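Local atomic coordinates of putative outer membrane protein (LpxR) (Salmonella typhimurium, PDB entry 3FID), a protein that probably removes acyl chains from the lipid A part of lipopolysaccharide, as an outer membrane deacylase with a beta-barrel fold. Residues Glu88-Ala93 against Asn194-Phe199; Arg98-Thr103 against Leu202-Leu207; Leu151-Asp156 against Val162-Glu167. One frame throughout, in Å; residues are numbered along the deposited sequence.

Interaction 1. Residues Glu88-Ala93 against Asn194-Phe199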
loop_
_atom_site.group_PDB
_atom_site.type_symbol
_atom_site.label_atom_id
_atom_site.label_comp_id
_atom_site.label_asym_id
_atom_site.label_seq_id
_atom_site.Cartn_x
_atom_site.Cartn_y
_atom_site.Cartn_z
ATOM N N GLU A 88 -9.333 -12.274 0.858
ATOM C CA GLU A 88 -10.177 -11.211 1.386
ATOM C C GLU A 88 -11.594 -11.248 0.815
ATOM O O GLU A 88 -11.766 -11.453 -0.377
ATOM C CB GLU A 88 -9.556 -9.880 1.005
ATOM C CG GLU A 88 -10.166 -8.667 1.650
ATOM C CD GLU A 88 -9.710 -7.422 0.941
ATOM O OE1 GLU A 88 -10.342 -7.056 -0.069
ATOM O OE2 GLU A 88 -8.689 -6.838 1.379
ATOM N N TRP A 89 -12.578 -11.001 1.678
ATOM C CA TRP A 89 -13.975 -10.816 1.291
ATOM C C TRP A 89 -14.237 -9.307 1.142
ATOM O O TRP A 89 -13.884 -8.541 2.022
ATOM C CB TRP A 89 -14.858 -11.429 2.390
ATOM C CG TRP A 89 -16.315 -11.340 2.137
ATOM C CD1 TRP A 89 -17.217 -10.509 2.756
ATOM C CD2 TRP A 89 -17.063 -12.134 1.218
ATOM N NE1 TRP A 89 -18.489 -10.733 2.256
ATOM C CE2 TRP A 89 -18.419 -11.723 1.310
ATOM C CE3 TRP A 89 -16.717 -13.147 0.310
ATOM C CZ2 TRP A 89 -19.430 -12.296 0.538
ATOM C CZ3 TRP A 89 -17.729 -13.713 -0.481
ATOM C CH2 TRP A 89 -19.074 -13.292 -0.349
ATOM N N ASN A 90 -14.807 -8.877 0.026
ATOM C CA ASN A 90 -15.114 -7.450 -0.237
ATOM C C ASN A 90 -16.578 -7.346 -0.645
ATOM O O ASN A 90 -16.955 -7.917 -1.655
ATOM C CB ASN A 90 -14.225 -6.936 -1.382
ATOM C CG ASN A 90 -14.419 -5.439 -1.684
ATOM O OD1 ASN A 90 -14.930 -4.678 -0.873
ATOM N ND2 ASN A 90 -13.981 -5.029 -2.842
ATOM N N SER A 91 -17.415 -6.653 0.130
ATOM C CA SER A 91 -18.851 -6.754 -0.108
ATOM C C SER A 91 -19.630 -5.459 0.139
ATOM O O SER A 91 -19.378 -4.753 1.101
ATOM C CB SER A 91 -19.430 -7.856 0.771
ATOM O OG SER A 91 -20.822 -7.934 0.579
ATOM N N LEU A 92 -20.568 -5.163 -0.757
ATOM C CA LEU A 92 -21.582 -4.154 -0.474
ATOM C C LEU A 92 -22.667 -4.822 0.375
ATOM O O LEU A 92 -23.438 -5.641 -0.130
ATOM C CB LEU A 92 -22.163 -3.574 -1.768
ATOM C CG LEU A 92 -21.170 -2.879 -2.715
ATOM C CD1 LEU A 92 -21.912 -2.216 -3.848
ATOM C CD2 LEU A 92 -20.312 -1.844 -1.995
ATOM N N ALA A 93 -22.693 -4.518 1.664
ATOM C CA ALA A 93 -23.733 -5.040 2.565
ATOM C C ALA A 93 -25.084 -4.466 2.180
ATOM O O ALA A 93 -26.118 -5.181 2.194
ATOM C CB ALA A 93 -23.418 -4.717 3.997
ATOM N N ASN A 194 -16.443 3.427 -7.469
ATOM C CA ASN A 194 -16.147 4.635 -6.689
ATOM C C ASN A 194 -15.974 4.405 -5.191
ATOM O O ASN A 194 -15.142 5.086 -4.569
ATOM C CB ASN A 194 -17.206 5.718 -6.923
ATOM C CG ASN A 194 -16.950 6.521 -8.173
ATOM O OD1 ASN A 194 -15.969 6.303 -8.898
ATOM N ND2 ASN A 194 -17.855 7.471 -8.452
ATOM N N SER A 195 -16.758 3.488 -4.608
ATOM C CA SER A 195 -16.671 3.215 -3.151
ATOM C C SER A 195 -15.590 2.195 -2.796
ATOM O O SER A 195 -15.366 1.931 -1.623
ATOM C CB SER A 195 -18.023 2.759 -2.560
ATOM O OG SER A 195 -18.317 1.429 -2.949
ATOM N N ASP A 196 -14.903 1.648 -3.807
ATOM C CA ASP A 196 -13.966 0.550 -3.585
ATOM C C ASP A 196 -12.609 1.188 -3.259
ATOM O O ASP A 196 -11.761 1.337 -4.144
ATOM C CB ASP A 196 -13.879 -0.334 -4.852
ATOM C CG ASP A 196 -13.156 -1.646 -4.611
ATOM O OD1 ASP A 196 -13.108 -2.107 -3.447
ATOM O OD2 ASP A 196 -12.652 -2.220 -5.603
ATOM N N ASN A 197 -12.424 1.611 -2.009
ATOM C CA ASN A 197 -11.217 2.373 -1.644
ATOM C C ASN A 197 -10.432 1.670 -0.516
ATOM O O ASN A 197 -10.841 0.606 -0.036
ATOM C CB ASN A 197 -11.582 3.806 -1.218
ATOM C CG ASN A 197 -12.364 4.551 -2.276
ATOM O OD1 ASN A 197 -11.867 4.823 -3.371
ATOM N ND2 ASN A 197 -13.605 4.883 -1.950
ATOM N N GLY A 198 -9.337 2.273 -0.072
ATOM C CA GLY A 198 -8.552 1.715 1.019
ATOM C C GLY A 198 -7.171 2.345 1.120
ATOM O O GLY A 198 -6.647 2.920 0.129
ATOM N N PHE A 199 -6.586 2.213 2.318
ATOM C CA PHE A 199 -5.292 2.770 2.669
ATOM C C PHE A 199 -4.412 1.679 3.297
ATOM O O PHE A 199 -4.920 0.682 3.836
ATOM C CB PHE A 199 -5.454 3.856 3.722
ATOM C CG PHE A 199 -6.343 5.003 3.279
ATOM C CD1 PHE A 199 -5.784 6.137 2.674
ATOM C CD2 PHE A 199 -7.734 4.937 3.464
ATOM C CE1 PHE A 199 -6.600 7.205 2.270
ATOM C CE2 PHE A 199 -8.556 6.008 3.094
ATOM C CZ PHE A 199 -7.998 7.138 2.487
#

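Interaction 2. Residues Arg98-Thr103 against Leu202-Leu207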
loop_
_atom_site.group_PDB
_atom_site.type_symbol
_atom_site.label_atom_id
_atom_site.label_comp_id
_atom_site.label_asym_id
_atom_site.label_seq_id
_atom_site.Cartn_x
_atom_site.Cartn_y
_atom_site.Cartn_z
ATOM N N ARG A 98 -20.116 -0.503 2.541
ATOM C CA ARG A 98 -19.173 -1.507 2.056
ATOM C C ARG A 98 -18.341 -2.046 3.228
ATOM O O ARG A 98 -17.940 -1.287 4.105
ATOM C CB ARG A 98 -18.261 -0.935 0.960
ATOM C CG ARG A 98 -17.117 -1.884 0.537
ATOM C CD ARG A 98 -16.150 -1.225 -0.440
ATOM N NE ARG A 98 -16.737 -0.959 -1.758
ATOM C CZ ARG A 98 -16.934 -1.867 -2.710
ATOM N NH1 ARG A 98 -17.453 -1.491 -3.874
ATOM N NH2 ARG A 98 -16.662 -3.157 -2.495
ATOM N N TYR A 99 -18.110 -3.361 3.266
ATOM C CA TYR A 99 -17.140 -3.907 4.226
ATOM C C TYR A 99 -16.170 -4.915 3.587
ATOM O O TYR A 99 -16.450 -5.510 2.535
ATOM C CB TYR A 99 -17.827 -4.489 5.465
ATOM C CG TYR A 99 -18.550 -5.780 5.194
ATOM C CD1 TYR A 99 -17.935 -7.004 5.452
ATOM C CD2 TYR A 99 -19.847 -5.777 4.662
ATOM C CE1 TYR A 99 -18.593 -8.214 5.184
ATOM C CE2 TYR A 99 -20.510 -6.971 4.373
ATOM C CZ TYR A 99 -19.877 -8.182 4.643
ATOM O OH TYR A 99 -20.520 -9.365 4.389
ATOM N N ARG A 100 -15.033 -5.095 4.256
ATOM C CA ARG A 100 -13.991 -6.010 3.810
ATOM C C ARG A 100 -13.431 -6.738 4.999
ATOM O O ARG A 100 -13.312 -6.170 6.079
ATOM C CB ARG A 100 -12.860 -5.253 3.126
ATOM C CG ARG A 100 -13.217 -4.761 1.775
ATOM C CD ARG A 100 -11.989 -4.720 0.923
ATOM N NE ARG A 100 -11.461 -3.395 0.902
ATOM C CZ ARG A 100 -10.162 -3.123 0.872
ATOM N NH1 ARG A 100 -9.232 -4.088 0.871
ATOM N NH2 ARG A 100 -9.806 -1.870 0.870
ATOM N N LEU A 101 -13.083 -8.005 4.794
ATOM C CA LEU A 101 -12.539 -8.837 5.864
ATOM C C LEU A 101 -11.482 -9.709 5.228
ATOM O O LEU A 101 -11.772 -10.387 4.263
ATOM C CB LEU A 101 -13.641 -9.729 6.462
ATOM C CG LEU A 101 -14.667 -9.076 7.389
ATOM C CD1 LEU A 101 -15.831 -10.036 7.634
ATOM C CD2 LEU A 101 -13.976 -8.700 8.686
ATOM N N GLY A 102 -10.264 -9.698 5.765
ATOM C CA GLY A 102 -9.176 -10.444 5.139
ATOM C C GLY A 102 -8.185 -11.025 6.127
ATOM O O GLY A 102 -8.074 -10.567 7.272
ATOM N N THR A 103 -7.465 -12.048 5.677
ATOM C CA THR A 103 -6.367 -12.627 6.461
ATOM C C THR A 103 -5.175 -12.894 5.559
ATOM O O THR A 103 -5.352 -13.492 4.495
ATOM C CB THR A 103 -6.792 -13.944 7.147
ATOM O OG1 THR A 103 -7.947 -13.704 7.962
ATOM C CG2 THR A 103 -5.672 -14.476 8.050
ATOM N N LEU A 202 -4.911 -2.067 3.726
ATOM C CA LEU A 202 -6.225 -2.265 3.127
ATOM C C LEU A 202 -6.275 -1.661 1.705
ATOM O O LEU A 202 -7.317 -1.665 1.060
ATOM C CB LEU A 202 -7.344 -1.673 4.027
ATOM C CG LEU A 202 -7.938 -2.414 5.243
ATOM C CD1 LEU A 202 -8.724 -3.686 4.860
ATOM C CD2 LEU A 202 -6.854 -2.716 6.310
ATOM N N SER A 203 -5.140 -1.192 1.190
ATOM C CA SER A 203 -5.128 -0.618 -0.142
ATOM C C SER A 203 -5.411 -1.720 -1.186
ATOM O O SER A 203 -5.049 -2.893 -1.002
ATOM C CB SER A 203 -3.831 0.173 -0.381
ATOM O OG SER A 203 -2.754 -0.664 -0.743
ATOM N N ARG A 204 -6.118 -1.366 -2.248
ATOM C CA ARG A 204 -6.613 -2.412 -3.135
ATOM C C ARG A 204 -5.548 -2.825 -4.159
ATOM O O ARG A 204 -5.645 -3.908 -4.741
ATOM C CB ARG A 204 -7.958 -2.025 -3.741
ATOM C CG ARG A 204 -9.138 -2.067 -2.695
ATOM C CD ARG A 204 -9.746 -3.474 -2.667
ATOM N NE ARG A 204 -10.575 -3.621 -3.856
ATOM C CZ ARG A 204 -10.941 -4.768 -4.406
ATOM N NH1 ARG A 204 -10.535 -5.932 -3.900
ATOM N NH2 ARG A 204 -11.684 -4.739 -5.488
ATOM N N ARG A 205 -4.529 -1.979 -4.333
ATOM C CA ARG A 205 -3.325 -2.315 -5.130
ATOM C C ARG A 205 -3.681 -2.907 -6.499
ATOM O O ARG A 205 -3.140 -3.938 -6.913
ATOM C CB ARG A 205 -2.397 -3.267 -4.341
ATOM C CG ARG A 205 -1.983 -2.680 -2.972
ATOM C CD ARG A 205 -1.002 -3.570 -2.221
ATOM N NE ARG A 205 0.338 -3.615 -2.826
ATOM C CZ ARG A 205 1.410 -4.119 -2.205
ATOM N NH1 ARG A 205 1.283 -4.607 -0.976
ATOM N NH2 ARG A 205 2.617 -4.112 -2.787
ATOM N N GLY A 206 -4.589 -2.247 -7.205
ATOM C CA GLY A 206 -4.958 -2.701 -8.546
ATOM C C GLY A 206 -6.263 -3.478 -8.659
ATOM O O GLY A 206 -6.867 -3.494 -9.719
ATOM N N LEU A 207 -6.697 -4.135 -7.592
ATOM C CA LEU A 207 -7.949 -4.860 -7.673
ATOM C C LEU A 207 -9.114 -3.887 -7.833
ATOM O O LEU A 207 -9.113 -2.799 -7.258
ATOM C CB LEU A 207 -8.140 -5.775 -6.478
ATOM C CG LEU A 207 -7.056 -6.851 -6.360
ATOM C CD1 LEU A 207 -7.110 -7.477 -4.980
ATOM C CD2 LEU A 207 -7.186 -7.896 -7.508
#

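Interaction 3. Residues Leu151-Asp156 against Val162-Glu167. With CXE (pentaethylene glycol monodecyl ether), chain M.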
loop_
_atom_site.group_PDB
_atom_site.type_symbol
_atom_site.label_atom_id
_atom_site.label_comp_id
_atom_site.label_asym_id
_atom_site.label_seq_id
_atom_site.Cartn_x
_atom_site.Cartn_y
_atom_site.Cartn_z
ATOM N N LEU A 151 -19.007 3.906 4.912
ATOM C CA LEU A 151 -20.293 4.393 4.442
ATOM C C LEU A 151 -20.082 4.913 3.035
ATOM O O LEU A 151 -18.972 5.328 2.677
ATOM C CB LEU A 151 -20.823 5.510 5.346
ATOM C CG LEU A 151 -21.036 5.145 6.812
ATOM C CD1 LEU A 151 -21.298 6.436 7.595
ATOM C CD2 LEU A 151 -22.200 4.162 6.978
ATOM N N THR A 152 -21.133 4.857 2.226
ATOM C CA THR A 152 -21.003 5.111 0.794
ATOM C C THR A 152 -22.045 6.094 0.190
ATOM O O THR A 152 -22.600 5.819 -0.884
ATOM C CB THR A 152 -21.022 3.775 -0.020
ATOM O OG1 THR A 152 -22.317 3.174 0.069
ATOM C CG2 THR A 152 -20.013 2.783 0.505
ATOM N N PRO A 153 -22.293 7.245 0.855
ATOM C CA PRO A 153 -23.211 8.188 0.200
ATOM C C PRO A 153 -22.590 8.744 -1.094
ATOM O O PRO A 153 -21.417 9.151 -1.127
ATOM C CB PRO A 153 -23.381 9.303 1.238
ATOM C CG PRO A 153 -22.070 9.265 2.058
ATOM C CD PRO A 153 -21.794 7.761 2.149
ATOM N N ALA A 154 -23.381 8.732 -2.152
ATOM C CA ALA A 154 -22.929 9.195 -3.453
ATOM C C ALA A 154 -24.173 9.624 -4.185
ATOM O O ALA A 154 -25.277 9.163 -3.857
ATOM C CB ALA A 154 -22.243 8.060 -4.221
ATOM N N ILE A 155 -24.001 10.502 -5.160
ATOM C CA ILE A 155 -25.127 10.929 -5.974
ATOM C C ILE A 155 -24.707 10.886 -7.429
ATOM O O ILE A 155 -23.531 11.029 -7.734
ATOM C CB ILE A 155 -25.675 12.309 -5.562
ATOM C CG1 ILE A 155 -27.044 12.517 -6.262
ATOM C CG2 ILE A 155 -24.665 13.423 -5.888
ATOM C CD1 ILE A 155 -28.099 13.184 -5.425
ATOM N N ASP A 156 -25.675 10.678 -8.319
ATOM C CA ASP A 156 -25.395 10.597 -9.743
ATOM C C ASP A 156 -25.823 11.889 -10.391
ATOM O O ASP A 156 -26.940 12.368 -10.155
ATOM C CB ASP A 156 -26.146 9.432 -10.391
ATOM C CG ASP A 156 -25.576 8.066 -10.005
ATOM O OD1 ASP A 156 -24.327 7.865 -9.958
ATOM O OD2 ASP A 156 -26.406 7.164 -9.780
ATOM N N VAL A 162 -20.580 10.834 -7.863
ATOM C CA VAL A 162 -19.655 11.544 -6.956
ATOM C C VAL A 162 -19.985 11.121 -5.545
ATOM O O VAL A 162 -21.153 11.073 -5.191
ATOM C CB VAL A 162 -19.692 13.116 -7.104
ATOM C CG1 VAL A 162 -19.718 13.520 -8.561
ATOM C CG2 VAL A 162 -20.910 13.721 -6.410
ATOM N N GLY A 163 -18.971 10.751 -4.751
ATOM C CA GLY A 163 -19.222 10.166 -3.446
ATOM C C GLY A 163 -18.244 10.588 -2.362
ATOM O O GLY A 163 -17.178 11.116 -2.651
ATOM N N PHE A 164 -18.641 10.356 -1.115
ATOM C CA PHE A 164 -17.859 10.677 0.091
ATOM C C PHE A 164 -17.826 9.390 0.885
ATOM O O PHE A 164 -18.874 8.804 1.162
ATOM C CB PHE A 164 -18.553 11.797 0.890
ATOM C CG PHE A 164 -17.979 12.035 2.272
ATOM C CD1 PHE A 164 -16.654 12.456 2.442
ATOM C CD2 PHE A 164 -18.797 11.874 3.417
ATOM C CE1 PHE A 164 -16.130 12.686 3.719
ATOM C CE2 PHE A 164 -18.293 12.108 4.692
ATOM C CZ PHE A 164 -16.949 12.517 4.843
ATOM N N TYR A 165 -16.637 8.918 1.254
ATOM C CA TYR A 165 -16.575 7.573 1.820
ATOM C C TYR A 165 -15.817 7.567 3.138
ATOM O O TYR A 165 -14.627 7.256 3.152
ATOM C CB TYR A 165 -15.945 6.590 0.802
ATOM C CG TYR A 165 -16.599 6.669 -0.564
ATOM C CD1 TYR A 165 -16.055 7.431 -1.588
ATOM C CD2 TYR A 165 -17.794 5.991 -0.810
ATOM C CE1 TYR A 165 -16.683 7.515 -2.832
ATOM C CE2 TYR A 165 -18.414 6.075 -2.027
ATOM C CZ TYR A 165 -17.855 6.837 -3.033
ATOM O OH TYR A 165 -18.505 6.910 -4.231
ATOM N N PRO A 166 -16.501 7.929 4.246
ATOM C CA PRO A 166 -15.849 7.821 5.542
ATOM C C PRO A 166 -15.760 6.351 5.929
ATOM O O PRO A 166 -16.673 5.542 5.589
ATOM C CB PRO A 166 -16.766 8.628 6.472
ATOM C CG PRO A 166 -18.108 8.499 5.888
ATOM C CD PRO A 166 -17.886 8.433 4.370
ATOM N N GLU A 167 -14.646 5.994 6.573
ATOM C CA GLU A 167 -14.290 4.602 6.789
ATOM C C GLU A 167 -13.499 4.417 8.091
ATOM O O GLU A 167 -12.836 5.352 8.585
ATOM C CB GLU A 167 -13.521 4.027 5.565
ATOM C CG GLU A 167 -12.147 4.709 5.248
ATOM C CD GLU A 167 -11.003 4.127 6.055
ATOM O OE1 GLU A 167 -11.074 2.984 6.532
ATOM O OE2 GLU A 167 -9.949 4.884 6.196
HETATM C C1 CXE M . -26.050 -2.990 10.254
HETATM C C2 CXE M . -24.958 -2.394 11.120
HETATM C C3 CXE M . -24.553 -1.001 10.636
HETATM C C4 CXE M . -23.047 -0.762 10.750
HETATM C C5 CXE M . -22.704 0.727 10.788
HETATM C C6 CXE M . -21.230 0.937 10.450
HETATM C C7 CXE M . -20.871 2.388 10.120
HETATM C C8 CXE M . -19.355 2.585 10.204
HETATM C C9 CXE M . -18.836 3.811 9.450
HETATM C C10 CXE M . -17.815 4.574 10.289
HETATM O O11 CXE M . -17.243 5.636 9.529
HETATM C C12 CXE M . -16.969 6.812 10.310
HETATM C C13 CXE M . -15.475 7.181 10.293
HETATM O O14 CXE M . -15.285 8.599 10.207
HETATM C C15 CXE M . -13.917 8.984 10.032
HETATM C C16 CXE M . -13.787 10.261 9.194
HETATM O O17 CXE M . -12.682 11.038 9.678
HETATM C C18 CXE M . -11.830 11.602 8.672
HETATM C C19 CXE M . -10.648 12.331 9.322
HETATM O O20 CXE M . -9.393 11.766 8.911
HETATM C C21 CXE M . -8.252 12.284 9.604
HETATM C C22 CXE M . -7.373 12.989 8.580
HETATM O O23 CXE M . -6.142 13.442 9.135
HETATM C C24 CXE M . -5.645 14.589 8.448
HETATM C C25 CXE M . -5.386 15.684 9.462
HETATM O O26 CXE M . -5.075 16.889 8.784
#

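Interaction 1. Residues Glu88-Ala93 against Asn194-Phe199
Asn90, on strand 80-94, reaches across to Asp196 through its amide nitrogen, and its side chain is the one to follow. CB leaves the strand heading for the loop 194-199. CG is anti to the backbone N (chi1 -177°), which carries the amide toward the loop, and CG ends 4.0 Å from Asp196 OD1. The oxygen and nitrogen of the amide then find different partners. Asn90 OD1 accepts a hydrogen bond from Arg98 NH2 on the next strand, while ND2 turns to the loop and gives a hydrogen bond to Asp196 OD1, with ND2 to OD1 at 3.1 Å. The bond is moderately bent, 150° at the hydrogen, and the donor comes in from above the carboxylate plane, 42° out of it. The amide and carboxylate planes are nonetheless not far from parallel.

This is the inner side of the LpxR beta barrel: strand 80-94 belongs to the wall, and the chain after helix 191-194 runs through the interior. Asp196 sits at the centre of an inverse gamma turn there, and it uses both carboxylate oxygens. OD1 takes Asn90; OD2 has a salt bridge to Arg204 and also accepts from the backbone N of His209. The buried carboxylate is thus probably well balanced as an anion.

Two residues further along the strand, Leu92 makes the second touch. Its CB does not point at the loop, but the branch does reach it: CD2 lies 4.0 Å from Ser195 OG, a van der Waals touch against a hydroxyl that is hydrogen-bonded to Arg98 NE and Thr192 O. Next to Asp196 the loop is tied to itself, Asn197 ND2 donating to Asn194 O at 3.0 Å on a carbonyl lone pair.

Interaction 2. Residues Arg98-Thr103 against Leu202-Leu207
Arg100 is the residue of 98-103 that meets the loop, touching both Leu202 and Arg204. Starting two residues earlier on strand 97-108, Arg98 also sends its CB toward 202-207 but stops short of it; its NH2 remains 6.0 Å from Arg204 NH2 and bonds Asn90 OD1 and His209 ND1. The Tyr99 ring, next along, meets that of Trp89 on the adjacent strand.

Arg100 then extends into the barrel interior. Its chain is bent at chi3 (-98°), which swings the guanidinium edge-on to the Leu202 carbonyl. Leu202 O lies in the guanidinium plane, and this in-plane approach marks NH2 as the main donor, at 162° nearly straight; the modelled NH2 to O distance of 2.5 Å is unusually short and doubtful. A second bond from Arg100 NH1 to the same oxygen, at 3.1 Å, is weak and strongly bent. Carbon atoms lie over both faces of the guanidinium. Over the centre of one face sits Arg204 CD, 3.6 Å from Arg100 CZ; against the opposite face, nearer the rim, lies Leu202 CD1, 4.0 Å from Arg100 NH1.

Arg204 presents this methylene because its chain folds back at chi2 and chi3, while its charged end goes off to Asp196 and Gln50. It opens a type I' turn, closed by Leu207 N donating to Arg204 O at 3.0 Å, and Leu207 CB covers a face of its guanidinium.

Two arginines thus pass with aliphatic carbon, not charge, between them, each having its own acid: Arg100 NH1 has a salt bridge to Glu88, and NH2 gives a further bond to Asn197 O. Pairing of this kind probably offsets the cost of burying two positive charges close together, while the Leu202 carbonyl is fixed in place.

Interaction 3. Residues Leu151-Asp156 against Val162-Glu167
Val162 pairs with Ile155 in a hydrogen-bonded antiparallel pair: Ile155 N to Val162 O is 2.9 Å, and the return bond from Val162 N to Ile155 O is 3.0 Å. Their side chains run alongside each other, the CG2 methyls 3.8 Å apart. Gly163 faces Ala154 in the following, non-hydrogen-bonded pair, where the strands approach to 3.8 Å between Gly163 CA and Ala154 CA. Phe164 N donates to Pro153 O, a one-way bond because a proline nitrogen has no hydrogen to return, while the Pro166 CD methylene lies over one face of the Phe164 ring.

Tyr165 has CG beside its backbone N (chi1 -51°), which lays the ring back along the hairpin: its edge meets Thr152 CB, and the OH ends 3.9 Å from Ala154 CB. Pro166 O accepts from Leu151 N, and Pro166 CG packs 4.1 Å from Leu151 CB. Leu151 and the Pro166-Glu167 backbone also border the bound detergent, Leu151 CG lying 3.7 Å from C9 of its decyl chain.

The main-chain bonds tie this hairpin of the barrel wall together, whereas its apolar outer side chains suit contact with alkyl chains, consistent with a place in the lipid bilayer.

Interactions 1 and 2 are buried inside the barrel and join the same elements: neighbouring wall strands 80-94 and 97-108, and the inner loop between helix 191-194 and strand 215-228. Their centres are about 6 Å apart, and the Asp196-Arg204 salt bridge links them directly, so their polar groups form one network of charges and amides. Interaction 3, its centre about 12 Å and 17 Å from those of interactions 1 and 2, is a partly buried wall hairpin, held mainly by backbone hydrogen bonds with apolar packing on its outer surface. Its Tyr165 ring nevertheless touches the inner loop at Ser195 and Asn197, and Thr152 touches Arg98, so the hairpin directly meets both buried contacts.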